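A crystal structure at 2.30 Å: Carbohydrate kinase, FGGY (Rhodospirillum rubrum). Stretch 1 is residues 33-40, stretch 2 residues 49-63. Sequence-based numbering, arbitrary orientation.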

ATOM      1  N   VAL A  33     -10.152  10.345 -17.156  1.00 26.09           N
ATOM      2  CA  VAL A  33      -9.023  10.208 -16.231  1.00 27.95           C
ATOM      3  C   VAL A  33      -8.141  11.420 -16.393  1.00 26.40           C
ATOM      4  O   VAL A  33      -7.801  11.766 -17.515  1.00 29.58           O
ATOM      5  N   ALA A  34      -7.788  12.088 -15.294  1.00 26.75           N
ATOM      6  CA  ALA A  34      -6.755  13.140 -15.356  1.00 23.29           C
ATOM      7  C   ALA A  34      -5.597  12.907 -14.378  1.00 21.88           C
ATOM      8  O   ALA A  34      -5.806  12.417 -13.272  1.00 19.67           O
ATOM      9  N   SER A  35      -4.377  13.266 -14.792  1.00 21.99           N
ATOM     10  CA  SER A  35      -3.225  13.165 -13.911  1.00 21.71           C
ATOM     11  C   SER A  35      -2.278  14.359 -13.961  1.00 23.72           C
ATOM     12  O   SER A  35      -2.339  15.193 -14.858  1.00 24.19           O
ATOM     13  N   ARG A  36      -1.396  14.422 -12.969  1.00 22.56           N
ATOM     14  CA  ARG A  36      -0.405  15.476 -12.882  1.00 22.75           C
ATOM     15  C   ARG A  36       0.736  14.911 -12.054  1.00 25.23           C
ATOM     16  O   ARG A  36       0.502  14.219 -11.046  1.00 22.77           O
ATOM     17  N   PRO A  37       1.979  15.222 -12.461  1.00 26.84           N
ATOM     18  CA  PRO A  37       3.169  14.782 -11.742  1.00 25.55           C
ATOM     19  C   PRO A  37       3.282  15.490 -10.373  1.00 24.16           C
ATOM     20  O   PRO A  37       2.836  16.633 -10.211  1.00 19.69           O
ATOM     21  N   THR A  38       3.880  14.803  -9.405  1.00 21.69           N
ATOM     22  CA  THR A  38       4.074  15.369  -8.083  1.00 24.82           C
ATOM     23  C   THR A  38       5.514  15.173  -7.833  1.00 26.01           C
ATOM     24  O   THR A  38       6.046  14.145  -8.262  1.00 22.49           O
ATOM     25  N   THR A  39       6.146  16.143  -7.159  1.00 26.27           N
ATOM     26  CA  THR A  39       7.582  16.077  -6.907  1.00 26.18           C
ATOM     27  C   THR A  39       7.904  15.462  -5.545  1.00 28.33           C
ATOM     28  O   THR A  39       7.390  15.907  -4.506  1.00 27.88           O
ATOM     29  N   LEU A  40       8.726  14.418  -5.555  1.00 25.57           N
ATOM     30  CA  LEU A  40       9.338  13.900  -4.339  1.00 25.17           C
ATOM     31  C   LEU A  40      10.641  14.645  -4.202  1.00 28.81           C
ATOM     32  O   LEU A  40      11.500  14.518  -5.077  1.00 31.43           O
ATOM     33  N   GLU A  49      10.251  14.272   0.955  1.00 21.35           N
ATOM     34  CA  GLU A  49       9.328  15.346   1.304  1.00 22.78           C
ATOM     35  C   GLU A  49       8.457  15.728   0.137  1.00 23.91           C
ATOM     36  O   GLU A  49       8.890  15.598  -1.013  1.00 22.86           O
ATOM     37  N   GLU A  50       7.236  16.201   0.426  1.00 21.11           N
ATOM     38  CA  GLU A  50       6.428  16.841  -0.611  1.00 19.09           C
ATOM     39  C   GLU A  50       5.787  18.157  -0.171  1.00 21.56           C
ATOM     40  O   GLU A  50       5.741  18.509   1.000  1.00 19.25           O
ATOM     41  N   ASP A  51       5.333  18.904  -1.155  1.00 20.10           N
ATOM     42  CA  ASP A  51       4.774  20.201  -0.927  1.00 17.81           C
ATOM     43  C   ASP A  51       3.276  20.056  -0.961  1.00 18.12           C
ATOM     44  O   ASP A  51       2.707  19.806  -2.033  1.00 17.58           O
ATOM     45  N   PRO A  52       2.609  20.190   0.191  1.00 17.53           N
ATOM     46  CA  PRO A  52       1.144  19.969   0.156  1.00 16.64           C
ATOM     47  C   PRO A  52       0.403  20.946  -0.777  1.00 17.94           C
ATOM     48  O   PRO A  52      -0.712  20.678  -1.254  1.00 20.26           O
ATOM     49  N   ALA A  53       1.034  22.056  -1.078  1.00 16.05           N
ATOM     50  CA  ALA A  53       0.418  23.011  -1.981  1.00 21.15           C
ATOM     51  C   ALA A  53       0.424  22.486  -3.410  1.00 18.32           C
ATOM     52  O   ALA A  53      -0.448  22.826  -4.197  1.00 19.59           O
ATOM     53  N   GLN A  54       1.409  21.671  -3.759  1.00 18.21           N
ATOM     54  CA  GLN A  54       1.360  21.003  -5.056  1.00 19.65           C
ATOM     55  C   GLN A  54       0.243  19.906  -5.132  1.00 19.35           C
ATOM     56  O   GLN A  54      -0.444  19.771  -6.173  1.00 18.08           O
ATOM     57  N   TRP A  55       0.048  19.145  -4.048  1.00 16.19           N
ATOM     58  CA  TRP A  55      -1.079  18.214  -4.034  1.00 19.39           C
ATOM     59  C   TRP A  55      -2.353  19.006  -4.399  1.00 18.39           C
ATOM     60  O   TRP A  55      -3.118  18.613  -5.279  1.00 20.16           O
ATOM     61  N   TRP A  56      -2.553  20.132  -3.738  1.00 18.23           N
ATOM     62  CA  TRP A  56      -3.807  20.881  -3.856  1.00 20.06           C
ATOM     63  C   TRP A  56      -3.946  21.474  -5.230  1.00 19.85           C
ATOM     64  O   TRP A  56      -5.014  21.458  -5.828  1.00 21.46           O
ATOM     65  N   ASP A  57      -2.843  22.006  -5.738  1.00 20.70           N
ATOM     66  CA  ASP A  57      -2.825  22.490  -7.104  1.00 18.73           C
ATOM     67  C   ASP A  57      -3.029  21.396  -8.115  1.00 18.89           C
ATOM     68  O   ASP A  57      -3.803  21.562  -9.048  1.00 20.88           O
ATOM     69  N   ASN A  58      -2.304  20.290  -7.955  1.00 21.63           N
ATOM     70  CA  ASN A  58      -2.584  19.076  -8.743  1.00 21.52           C
ATOM     71  C   ASN A  58      -4.072  18.709  -8.649  1.00 18.73           C
ATOM     72  O   ASN A  58      -4.735  18.543  -9.673  1.00 17.56           O
ATOM     73  N   ALA A  59      -4.628  18.664  -7.435  1.00 19.21           N
ATOM     74  CA  ALA A  59      -6.034  18.224  -7.302  1.00 18.17           C
ATOM     75  C   ALA A  59      -7.036  19.147  -8.025  1.00 18.20           C
ATOM     76  O   ALA A  59      -7.943  18.679  -8.667  1.00 20.05           O
ATOM     77  N   ARG A  60      -6.889  20.453  -7.876  1.00 18.61           N
ATOM     78  CA  ARG A  60      -7.696  21.403  -8.612  1.00 19.14           C
ATOM     79  C   ARG A  60      -7.614  21.178 -10.080  1.00 18.50           C
ATOM     80  O   ARG A  60      -8.629  21.172 -10.736  1.00 21.91           O
ATOM     81  N   ALA A  61      -6.408  20.998 -10.608  1.00 17.65           N
ATOM     82  CA  ALA A  61      -6.215  20.849 -12.070  1.00 21.01           C
ATOM     83  C   ALA A  61      -6.917  19.627 -12.666  1.00 23.35           C
ATOM     84  O   ALA A  61      -7.561  19.680 -13.733  1.00 26.84           O
ATOM     85  N   VAL A  62      -6.745  18.515 -11.973  1.00 20.62           N
ATOM     86  CA  VAL A  62      -7.201  17.208 -12.403  1.00 21.35           C
ATOM     87  C   VAL A  62      -8.733  17.089 -12.251  1.00 21.70           C
ATOM     88  O   VAL A  62      -9.395  16.524 -13.089  1.00 22.00           O
ATOM     89  N   LEU A  63      -9.306  17.642 -11.188  1.00 21.25           N
ATOM     90  CA  LEU A  63     -10.772  17.668 -11.064  1.00 23.99           C
ATOM     91  C   LEU A  63     -11.391  18.546 -12.161  1.00 22.19           C
ATOM     92  O   LEU A  63     -12.274  18.113 -12.866  1.00 21.79           O
TER

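What holds the loop after the strand to the start of the helix? Gln54 does most of the polar work. Its CA-to-CB bond points toward stretch 1, and with chi1 and chi2 both t the side chain runs out extended to the backbone of Thr39. There Thr39 N donates to Gln54 OE1 at 3.0 Å, with a nearly straight N-H...acceptor angle of 176°. The other end of the amide gives a weak bond, Gln54 NE2 to Thr39 OG1 at 3.4 Å, with Thr39 in the m rotamer. One amide thus reads both the backbone and the hydroxyl of a single residue.

Does water take part? Water 1 donates to Thr39 O at 2.6 Å and to Gln54 OE1 at 2.6 Å, and accepts from Asp51 N at 3.2 Å. It therefore ties the loop to the helix N-terminus, where Asp51 caps the first turn: its OD1 accepts from Ala53 N at 3.1 Å.

How does Thr38 fit among its polar neighbours? Thr38 has chi1 m, and Thr38 CG2 lies 3.2 Å from Glu50 OE1, 3.5 Å from Gln54 OE1 and 4.0 Å from Trp55 CD1, meeting the indole at its edge. Trp55 NE1 donates to Glu50 OE1 at 2.9 Å, so the methyl lies beside two side chains bonded to each other. Asn58, also m and pointing toward the strand, sits one helical turn beyond Gln54; its side-chain amide lies close to both Pro37 O and Thr38 OG1, although its orientation is uncertain. Further along the chain, the end of Leu40 turns back despite a CA-to-CB bond directed away, bringing Leu40 CD1 to 3.7 Å from Glu50 OE2.

What closes the contact toward the start of the strand? Strand and helix run roughly antiparallel, at 153°, with their axes approaching to 7.5 Å, so the later helical turns meet the earlier strand residues. Ala34 points toward the helix, and its CB lies 3.6 Å from Val62 CG2; that same methyl comes within 3.2 Å of Ala34 O. The small alanine side chain accompanies a close backbone approach, 5.0 Å between Ala34 CA and Val62 CA. Arg36 also points toward the helix but bends through two m torsions, leaving NE 3.8 Å from Ala61 CB and CG 4.1 Å from Val62 CG2. Its guanidinium folds back to its own strand, Arg36 NH1 donating to Ser35 O at 2.6 Å. Val33 and Ser35 alternate with these residues and point away.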

ATOM      1  CB  VAL A  33      -8.198   8.899 -16.501  1.00 28.51           C
ATOM      2  CG1 VAL A  33      -7.089   8.716 -15.482  1.00 23.10           C
ATOM      3  CG2 VAL A  33      -9.100   7.705 -16.453  1.00 28.21           C
ATOM      4  CB  ALA A  34      -7.370  14.516 -15.134  1.00 23.62           C
ATOM      5  CB  SER A  35      -2.438  11.883 -14.163  1.00 20.86           C
ATOM      6  OG  SER A  35      -1.702  11.975 -15.362  1.00 24.82           O
ATOM      7  CB  ARG A  36      -0.959  16.740 -12.189  1.00 20.90           C
ATOM      8  CG  ARG A  36      -2.025  17.558 -12.946  1.00 20.42           C
ATOM      9  CD  ARG A  36      -1.506  18.103 -14.281  1.00 23.86           C
ATOM     10  NE  ARG A  36      -2.476  18.994 -14.927  1.00 24.30           N
ATOM     11  CZ  ARG A  36      -3.475  18.565 -15.689  1.00 21.43           C
ATOM     12  NH1 ARG A  36      -3.626  17.268 -15.871  1.00 20.37           N
ATOM     13  NH2 ARG A  36      -4.330  19.420 -16.255  1.00 19.97           N
ATOM     14  CB  PRO A  37       4.315  15.233 -12.677  1.00 24.93           C
ATOM     15  CG  PRO A  37       3.661  15.513 -13.984  1.00 26.63           C
ATOM     16  CD  PRO A  37       2.337  16.070 -13.612  1.00 24.29           C
ATOM     17  CB  THR A  38       3.345  14.559  -7.027  1.00 25.08           C
ATOM     18  OG1 THR A  38       1.956  14.551  -7.345  1.00 23.74           O
ATOM     19  CG2 THR A  38       3.592  15.127  -5.629  1.00 22.82           C
ATOM     20  CB  THR A  39       8.240  17.463  -6.965  1.00 31.45           C
ATOM     21  OG1 THR A  39       7.931  18.108  -8.209  1.00 28.84           O
ATOM     22  CG2 THR A  39       9.760  17.337  -6.799  1.00 27.68           C
ATOM     23  CB  LEU A  40       9.651  12.418  -4.527  1.00 26.10           C
ATOM     24  CG  LEU A  40      10.081  11.557  -3.338  1.00 26.60           C
ATOM     25  CD1 LEU A  40       9.242  11.853  -2.093  1.00 25.99           C
ATOM     26  CD2 LEU A  40       9.902  10.096  -3.726  1.00 22.28           C
ATOM     27  CB  GLU A  49      10.102  16.579   1.797  1.00 23.32           C
ATOM     28  CG  GLU A  49      10.924  16.296   3.048  1.00 24.19           C
ATOM     29  CD  GLU A  49      11.378  17.529   3.803  1.00 24.61           C
ATOM     30  OE1 GLU A  49      11.617  18.596   3.195  1.00 24.58           O
ATOM     31  OE2 GLU A  49      11.523  17.411   5.033  1.00 24.87           O
ATOM     32  CB  GLU A  50       5.429  15.885  -1.266  1.00 19.36           C
ATOM     33  CG  GLU A  50       6.026  14.498  -1.560  1.00 22.69           C
ATOM     34  CD  GLU A  50       5.264  13.667  -2.609  1.00 23.24           C
ATOM     35  OE1 GLU A  50       4.022  13.788  -2.705  1.00 23.83           O
ATOM     36  OE2 GLU A  50       5.922  12.878  -3.330  1.00 24.12           O
ATOM     37  CB  ASP A  51       5.215  21.083  -2.090  1.00 18.93           C
ATOM     38  CG  ASP A  51       4.740  22.513  -1.950  1.00 21.15           C
ATOM     39  OD1 ASP A  51       4.014  22.787  -0.960  1.00 19.04           O
ATOM     40  OD2 ASP A  51       5.086  23.353  -2.838  1.00 22.90           O
ATOM     41  CB  PRO A  52       0.706  20.180   1.604  1.00 15.71           C
ATOM     42  CG  PRO A  52       1.931  19.981   2.424  1.00 17.15           C
ATOM     43  CD  PRO A  52       3.122  20.353   1.558  1.00 18.90           C
ATOM     44  CB  ALA A  53       1.114  24.381  -1.901  1.00 18.19           C
ATOM     45  CB  GLN A  54       2.728  20.454  -5.411  1.00 20.80           C
ATOM     46  CG  GLN A  54       2.919  20.146  -6.894  1.00 21.49           C
ATOM     47  CD  GLN A  54       4.126  19.278  -7.103  1.00 26.40           C
ATOM     48  OE1 GLN A  54       4.473  18.484  -6.230  1.00 29.23           O
ATOM     49  NE2 GLN A  54       4.806  19.446  -8.229  1.00 27.86           N
ATOM     50  CB  TRP A  55      -1.284  17.491  -2.695  1.00 14.94           C
ATOM     51  CG  TRP A  55      -0.120  16.708  -2.148  1.00 16.75           C
ATOM     52  CD1 TRP A  55       0.886  16.097  -2.850  1.00 16.86           C
ATOM     53  CD2 TRP A  55       0.134  16.427  -0.757  1.00 15.66           C
ATOM     54  NE1 TRP A  55       1.775  15.499  -1.974  1.00 18.04           N
ATOM     55  CE2 TRP A  55       1.314  15.673  -0.692  1.00 16.92           C
ATOM     56  CE3 TRP A  55      -0.534  16.757   0.434  1.00 14.57           C
ATOM     57  CZ2 TRP A  55       1.841  15.230   0.517  1.00 18.76           C
ATOM     58  CZ3 TRP A  55      -0.015  16.326   1.619  1.00 15.43           C
ATOM     59  CH2 TRP A  55       1.160  15.563   1.661  1.00 18.94           C
ATOM     60  CB  TRP A  56      -3.871  21.993  -2.804  1.00 19.75           C
ATOM     61  CG  TRP A  56      -5.084  22.832  -2.938  1.00 22.65           C
ATOM     62  CD1 TRP A  56      -5.114  24.170  -3.171  1.00 20.85           C
ATOM     63  CD2 TRP A  56      -6.458  22.397  -2.925  1.00 22.91           C
ATOM     64  NE1 TRP A  56      -6.413  24.608  -3.255  1.00 23.06           N
ATOM     65  CE2 TRP A  56      -7.261  23.545  -3.115  1.00 21.77           C
ATOM     66  CE3 TRP A  56      -7.090  21.155  -2.759  1.00 22.95           C
ATOM     67  CZ2 TRP A  56      -8.665  23.503  -3.123  1.00 21.29           C
ATOM     68  CZ3 TRP A  56      -8.500  21.116  -2.769  1.00 22.87           C
ATOM     69  CH2 TRP A  56      -9.267  22.295  -2.945  1.00 20.76           C
ATOM     70  CB  ASP A  57      -1.544  23.231  -7.406  1.00 22.69           C
ATOM     71  CG  ASP A  57      -1.832  24.561  -7.983  1.00 28.58           C
ATOM     72  OD1 ASP A  57      -1.582  24.726  -9.199  1.00 29.47           O
ATOM     73  OD2 ASP A  57      -2.390  25.396  -7.206  1.00 27.26           O
ATOM     74  CB  ASN A  58      -1.732  17.896  -8.285  1.00 19.70           C
ATOM     75  CG  ASN A  58      -0.308  17.885  -8.868  1.00 20.55           C
ATOM     76  OD1 ASN A  58       0.425  16.912  -8.657  1.00 23.32           O
ATOM     77  ND2 ASN A  58       0.087  18.928  -9.577  1.00 19.44           N
ATOM     78  CB  ALA A  59      -6.429  18.049  -5.828  1.00 20.87           C
ATOM     79  CB  ARG A  60      -7.181  22.824  -8.341  1.00 23.24           C
ATOM     80  CG  ARG A  60      -7.587  23.357  -6.982  1.00 23.36           C
ATOM     81  CD  ARG A  60      -6.899  24.633  -6.725  1.00 23.63           C
ATOM     82  NE  ARG A  60      -7.476  25.674  -7.570  1.00 28.58           N
ATOM     83  CZ  ARG A  60      -6.830  26.777  -7.954  1.00 28.86           C
ATOM     84  NH1 ARG A  60      -5.568  26.979  -7.588  1.00 28.16           N
ATOM     85  NH2 ARG A  60      -7.454  27.657  -8.730  1.00 28.92           N
ATOM     86  CB  ALA A  61      -4.731  20.773 -12.401  1.00 19.11           C
ATOM     87  CB  VAL A  62      -6.469  16.214 -11.503  1.00 23.78           C
ATOM     88  CG1 VAL A  62      -7.420  15.398 -10.660  1.00 21.46           C
ATOM     89  CG2 VAL A  62      -5.418  15.436 -12.238  1.00 21.34           C
ATOM     90  CB  LEU A  63     -11.233  18.146  -9.664  1.00 20.49           C
ATOM     91  CG  LEU A  63     -10.800  17.234  -8.518  1.00 21.45           C
ATOM     92  CD1 LEU A  63     -11.070  17.826  -7.107  1.00 21.68           C
ATOM     93  CD2 LEU A  63     -11.487  15.905  -8.682  1.00 17.59           C
TER
HETATM   94  O   HOH W   1       5.703  17.822  -4.096  1.00 25.43           O